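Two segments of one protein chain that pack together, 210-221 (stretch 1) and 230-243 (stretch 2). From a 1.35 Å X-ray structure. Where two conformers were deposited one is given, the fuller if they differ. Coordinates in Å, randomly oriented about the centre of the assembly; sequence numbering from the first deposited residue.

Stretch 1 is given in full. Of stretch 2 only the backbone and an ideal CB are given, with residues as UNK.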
# COMPACT_ATOMS: atom_id res chain seq x y z
N PHE A 210 7.48 -8.32 15.00
CA PHE A 210 8.16 -9.40 14.28
C PHE A 210 8.52 -10.57 15.14
O PHE A 210 9.02 -10.40 16.24
CB PHE A 210 9.38 -8.87 13.50
CG PHE A 210 8.99 -7.96 12.39
CD1 PHE A 210 8.70 -6.60 12.63
CD2 PHE A 210 8.79 -8.47 11.11
CE1 PHE A 210 8.27 -5.77 11.60
CE2 PHE A 210 8.36 -7.65 10.09
CZ PHE A 210 8.09 -6.31 10.32
N ARG A 211 8.23 -11.75 14.61
CA ARG A 211 8.61 -13.01 15.24
C ARG A 211 10.06 -13.33 14.89
O ARG A 211 10.66 -12.66 14.05
CB ARG A 211 7.70 -14.14 14.75
CG ARG A 211 6.24 -13.83 14.97
CD ARG A 211 5.34 -15.05 14.70
NE ARG A 211 3.92 -14.70 14.72
CZ ARG A 211 3.23 -14.25 13.67
NH1 ARG A 211 1.95 -13.95 13.81
NH2 ARG A 211 3.80 -14.13 12.49
N LYS A 212 10.65 -14.35 15.51
CA LYS A 212 12.05 -14.67 15.26
C LYS A 212 12.34 -15.03 13.81
O LYS A 212 13.45 -14.81 13.31
CB LYS A 212 12.56 -15.76 16.21
CG LYS A 212 12.61 -15.32 17.67
CD LYS A 212 13.53 -16.20 18.52
CE LYS A 212 13.04 -17.63 18.63
NZ LYS A 212 11.61 -17.70 19.05
N ASP A 213 11.35 -15.58 13.10
CA ASP A 213 11.56 -15.92 11.70
C ASP A 213 11.33 -14.76 10.72
O ASP A 213 11.37 -14.96 9.50
CB ASP A 213 10.71 -17.14 11.29
CG ASP A 213 9.21 -16.87 11.32
OD1 ASP A 213 8.78 -15.76 11.72
OD2 ASP A 213 8.44 -17.79 10.94
N TYR A 214 11.11 -13.56 11.27
CA TYR A 214 10.84 -12.33 10.51
C TYR A 214 9.45 -12.27 9.89
O TYR A 214 9.14 -11.32 9.17
CB TYR A 214 11.91 -12.02 9.46
CG TYR A 214 13.28 -11.80 10.05
CD1 TYR A 214 13.62 -10.58 10.62
CD2 TYR A 214 14.23 -12.81 10.02
CE1 TYR A 214 14.89 -10.37 11.17
CE2 TYR A 214 15.48 -12.63 10.57
CZ TYR A 214 15.82 -11.41 11.14
OH TYR A 214 17.09 -11.24 11.66
N SER A 215 8.59 -13.24 10.19
CA SER A 215 7.16 -13.03 9.95
C SER A 215 6.63 -11.96 10.90
O SER A 215 7.19 -11.71 11.97
CB SER A 215 6.37 -14.33 10.14
OG SER A 215 6.40 -14.79 11.48
N SER A 216 5.53 -11.33 10.50
CA SER A 216 4.94 -10.31 11.35
C SER A 216 3.57 -10.73 11.89
O SER A 216 2.81 -11.43 11.20
CB SER A 216 4.83 -8.96 10.61
OG SER A 216 4.16 -9.10 9.36
N TYR A 217 3.26 -10.25 13.10
CA TYR A 217 1.90 -10.20 13.63
C TYR A 217 1.09 -9.14 12.89
O TYR A 217 1.65 -8.23 12.24
CB TYR A 217 1.93 -9.77 15.11
CG TYR A 217 2.54 -10.79 16.04
CD1 TYR A 217 1.80 -11.88 16.48
CD2 TYR A 217 3.87 -10.69 16.46
CE1 TYR A 217 2.34 -12.83 17.31
CE2 TYR A 217 4.43 -11.62 17.30
CZ TYR A 217 3.66 -12.70 17.72
OH TYR A 217 4.18 -13.64 18.55
N HIS A 218 -0.22 -9.18 13.05
CA HIS A 218 -1.03 -8.09 12.52
C HIS A 218 -1.11 -6.95 13.54
O HIS A 218 -0.75 -5.81 13.22
CB HIS A 218 -2.42 -8.58 12.10
CG HIS A 218 -3.15 -7.60 11.23
ND1 HIS A 218 -4.35 -7.88 10.61
CD2 HIS A 218 -2.84 -6.32 10.90
CE1 HIS A 218 -4.74 -6.82 9.93
NE2 HIS A 218 -3.84 -5.86 10.09
N VAL A 219 -1.58 -7.25 14.76
CA VAL A 219 -1.83 -6.25 15.79
C VAL A 219 -0.95 -6.47 17.00
O VAL A 219 -0.89 -7.58 17.54
CB VAL A 219 -3.29 -6.32 16.27
CG1 VAL A 219 -3.63 -5.19 17.25
CG2 VAL A 219 -4.21 -6.24 15.11
N ILE A 220 -0.27 -5.42 17.42
CA ILE A 220 0.32 -5.38 18.75
C ILE A 220 -0.47 -4.36 19.56
O ILE A 220 -0.69 -3.22 19.12
CB ILE A 220 1.81 -4.97 18.69
CG1 ILE A 220 2.60 -5.95 17.80
CG2 ILE A 220 2.42 -4.89 20.10
CD1 ILE A 220 2.67 -7.37 18.33
N SER A 221 -0.91 -4.77 20.75
CA SER A 221 -1.58 -3.87 21.68
C SER A 221 -0.62 -3.48 22.78
O SER A 221 0.05 -4.33 23.38
CB SER A 221 -2.81 -4.52 22.29
OG SER A 221 -3.49 -3.56 23.09
N UNK A 230 1.12 -5.65 25.52
CA UNK A 230 0.10 -6.41 26.24
C UNK A 230 -0.39 -7.64 25.46
O UNK A 230 -0.60 -8.70 26.04
CB UNK A 230 -1.09 -5.50 26.56
N UNK A 231 -0.61 -7.49 24.16
CA UNK A 231 -1.11 -8.59 23.35
C UNK A 231 -0.48 -8.57 21.97
O UNK A 231 -0.10 -7.52 21.46
CB UNK A 231 -2.63 -8.53 23.24
N UNK A 232 -0.40 -9.76 21.36
CA UNK A 232 0.13 -9.94 20.00
C UNK A 232 -0.89 -10.83 19.30
O UNK A 232 -1.06 -11.99 19.64
CB UNK A 232 1.53 -10.55 19.99
N UNK A 233 -1.57 -10.29 18.30
CA UNK A 233 -2.70 -11.01 17.73
C UNK A 233 -3.00 -10.65 16.29
O UNK A 233 -2.48 -9.66 15.76
CB UNK A 233 -3.95 -10.76 18.58
N UNK A 234 -3.79 -11.47 15.63
CA UNK A 234 -4.18 -11.17 14.26
C UNK A 234 -5.43 -10.28 14.23
O UNK A 234 -6.15 -10.13 15.22
CB UNK A 234 -4.43 -12.47 13.49
N UNK A 235 -5.69 -9.71 13.07
CA UNK A 235 -6.98 -9.12 12.80
C UNK A 235 -7.51 -9.68 11.48
O UNK A 235 -8.61 -10.21 11.43
CB UNK A 235 -6.89 -7.59 12.76
N UNK A 236 -6.71 -9.62 10.42
CA UNK A 236 -7.16 -10.11 9.11
C UNK A 236 -6.46 -11.36 8.59
O UNK A 236 -6.73 -11.82 7.46
CB UNK A 236 -6.98 -9.00 8.08
N UNK A 237 -5.60 -11.96 9.42
CA UNK A 237 -4.97 -13.22 9.06
C UNK A 237 -5.68 -14.45 9.60
O UNK A 237 -6.73 -14.36 10.25
CB UNK A 237 -3.52 -13.22 9.55
N UNK A 238 -5.10 -15.60 9.32
CA UNK A 238 -5.67 -16.86 9.75
C UNK A 238 -5.72 -17.06 11.27
O UNK A 238 -6.75 -17.50 11.80
CB UNK A 238 -4.87 -18.00 9.12
N UNK A 239 -4.62 -16.77 11.97
CA UNK A 239 -4.55 -16.94 13.42
C UNK A 239 -3.59 -15.91 14.01
O UNK A 239 -2.83 -15.27 13.28
CB UNK A 239 -4.11 -18.36 13.78
N UNK A 240 -3.57 -15.81 15.33
CA UNK A 240 -2.60 -14.93 15.98
C UNK A 240 -1.15 -15.21 15.59
O UNK A 240 -0.31 -14.29 15.58
CB UNK A 240 -2.74 -15.05 17.50
N UNK A 241 -0.87 -16.48 15.29
CA UNK A 241 0.49 -16.94 14.98
C UNK A 241 0.85 -16.85 13.51
O UNK A 241 1.98 -17.12 13.13
CB UNK A 241 0.66 -18.39 15.44
N UNK A 242 -0.12 -16.50 12.67
CA UNK A 242 0.04 -16.66 11.23
C UNK A 242 0.71 -15.47 10.53
O UNK A 242 0.94 -14.39 11.12
CB UNK A 242 -1.33 -16.90 10.60
N UNK A 243 0.97 -15.68 9.24
CA UNK A 243 1.62 -14.69 8.38
C UNK A 243 0.62 -14.23 7.31
O UNK A 243 0.61 -14.72 6.18
CB UNK A 243 2.88 -15.27 7.74

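Position 230 lies in a strand that runs antiparallel to residues 219-221. Its N donates to Ser-221 O (2.7 Å) while its CB points sideways, so the backbone does the work and many side chains would serve. It is Leu-230.

At 231, N and O both pair with Ser-221: Ser-221 N to the O of 231 is 3.0 Å, and the return bond, from the N of 231 to Ser-221 O, is weak at 3.3 Å. Ser-221 is a small neighbour that leaves space for a long or polar chain. Gln-231 shares this face at its base, its CB 4.1 Å from Ser-221 CB, and its end leads away.

Position 232 is a non-hydrogen-bonded partner of Ile-220. Its CB lies 3.6 Å from Tyr-217 CE1 and 3.8 Å from Ile-220 CD1, a greasy setting that favours an aliphatic residue or a long chain with a methylene stem. Arg-232 has such a stem: its CB sits over the Tyr-217 ring face, 3.7 Å from the centroid, and its CG is 3.7 Å from Ile-220 CD1, while the guanidinium extends beyond.

The backbone of 233 pairs with Val-219, Val-219 N to its O at 2.8 Å and its N to Val-219 O at 2.9 Å. On the face shared with Val-219, either a beta-branched residue or a chain with an aliphatic stem would suit. Glu-233 lays its CG 3.9 Å from Val-219 CB.

The CB of 234 points away, so a small polar residue able to brace the following loop is plausible. Thr-234 OG1 accepts from the N of 237 (2.9 Å).

At 235 the CB points toward stretch 1, 3.3 Å from His-218 ND1 and 3.8 Å from Val-219 CG2; a flat ring or modest aliphatic group could fit. His-235 directs its ring edge toward the His-218 face, offset, with planes at 64°.

The N of 236 donates to His-218 ND1 (2.9 Å), whatever the side chain. A polar chain could also reach toward the ring's other nitrogen. Gln-236 does so through a water, 2.7 Å from Gln-236 OE1 and weakly bonded to His-218 NE2 (2.9 Å).

Position 237, at phi/psi -95/-178, does not demand glycine, but is Gly-237. At 238 and 239 CB has nothing of stretch 1 within 5.5 Å, leaving the choice open: Leu-238 and Thr-239.

Arg-211 NH1 donates to the O of 240 and the O of 242, each 2.9 Å, so the backbone carries the contact. CB points sideways at 240 and away at 241 and 242; polar side chains serve. They are Asn-240, whose OD1 accepts from Thr-234 N (2.9 Å), Glu-241 and Ser-242.

At 243, CB meets Ser-215 CB at 4.3 Å, which suits a small residue: Ala-243.

Stretch 2 (230-243) LQRETHQGLTNESA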
# COMPACT_ATOMS: atom_id res chain seq x y z
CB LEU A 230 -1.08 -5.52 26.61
CG LEU A 230 -0.75 -4.35 27.51
CD1 LEU A 230 -2.00 -3.50 27.66
CD2 LEU A 230 -0.24 -4.83 28.89
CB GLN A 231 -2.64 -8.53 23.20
CG GLN A 231 -3.44 -8.48 24.50
CD GLN A 231 -3.43 -9.80 25.27
OE1 GLN A 231 -3.04 -10.84 24.74
NE2 GLN A 231 -3.87 -9.75 26.52
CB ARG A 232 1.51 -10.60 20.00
CG ARG A 232 2.55 -9.96 20.90
CD ARG A 232 3.81 -10.81 21.02
NE ARG A 232 4.81 -10.15 21.85
CZ ARG A 232 4.81 -10.18 23.17
NH1 ARG A 232 5.75 -9.52 23.84
NH2 ARG A 232 3.86 -10.85 23.81
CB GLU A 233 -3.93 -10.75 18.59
CG GLU A 233 -4.40 -9.31 18.56
CD GLU A 233 -5.52 -9.02 19.54
OE1 GLU A 233 -6.39 -8.18 19.21
OE2 GLU A 233 -5.51 -9.62 20.64
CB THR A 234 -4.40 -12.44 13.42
OG1 THR A 234 -4.40 -12.04 12.04
CG2 THR A 234 -5.73 -13.13 13.76
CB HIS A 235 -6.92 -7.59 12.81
CG HIS A 235 -8.25 -6.95 12.64
ND1 HIS A 235 -9.23 -7.01 13.61
CD2 HIS A 235 -8.77 -6.21 11.63
CE1 HIS A 235 -10.30 -6.34 13.20
NE2 HIS A 235 -10.04 -5.86 11.99
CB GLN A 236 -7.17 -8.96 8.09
CG GLN A 236 -8.32 -7.99 8.41
CD GLN A 236 -8.32 -6.71 7.65
OE1 GLN A 236 -7.28 -6.19 7.31
NE2 GLN A 236 -9.50 -6.17 7.40
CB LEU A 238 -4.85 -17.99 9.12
CG LEU A 238 -5.39 -19.40 9.29
CD1 LEU A 238 -6.59 -19.62 8.37
CD2 LEU A 238 -4.30 -20.44 8.98
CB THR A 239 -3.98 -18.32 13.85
OG1 THR A 239 -2.57 -18.34 13.59
CG2 THR A 239 -4.65 -19.51 13.13
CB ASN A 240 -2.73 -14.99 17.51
CG ASN A 240 -4.03 -14.39 18.01
OD1 ASN A 240 -4.67 -13.59 17.32
ND2 ASN A 240 -4.43 -14.78 19.21
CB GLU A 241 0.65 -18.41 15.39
CG GLU A 241 0.59 -18.69 16.89
CD GLU A 241 -0.81 -18.60 17.47
OE1 GLU A 241 -1.78 -19.08 16.83
OE2 GLU A 241 -0.94 -18.02 18.58
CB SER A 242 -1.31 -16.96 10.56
OG SER A 242 -2.08 -15.76 10.37
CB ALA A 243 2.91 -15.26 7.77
O HOH W 1 -0.93 -12.07 13.70
O HOH W 2 -5.61 -4.32 8.42
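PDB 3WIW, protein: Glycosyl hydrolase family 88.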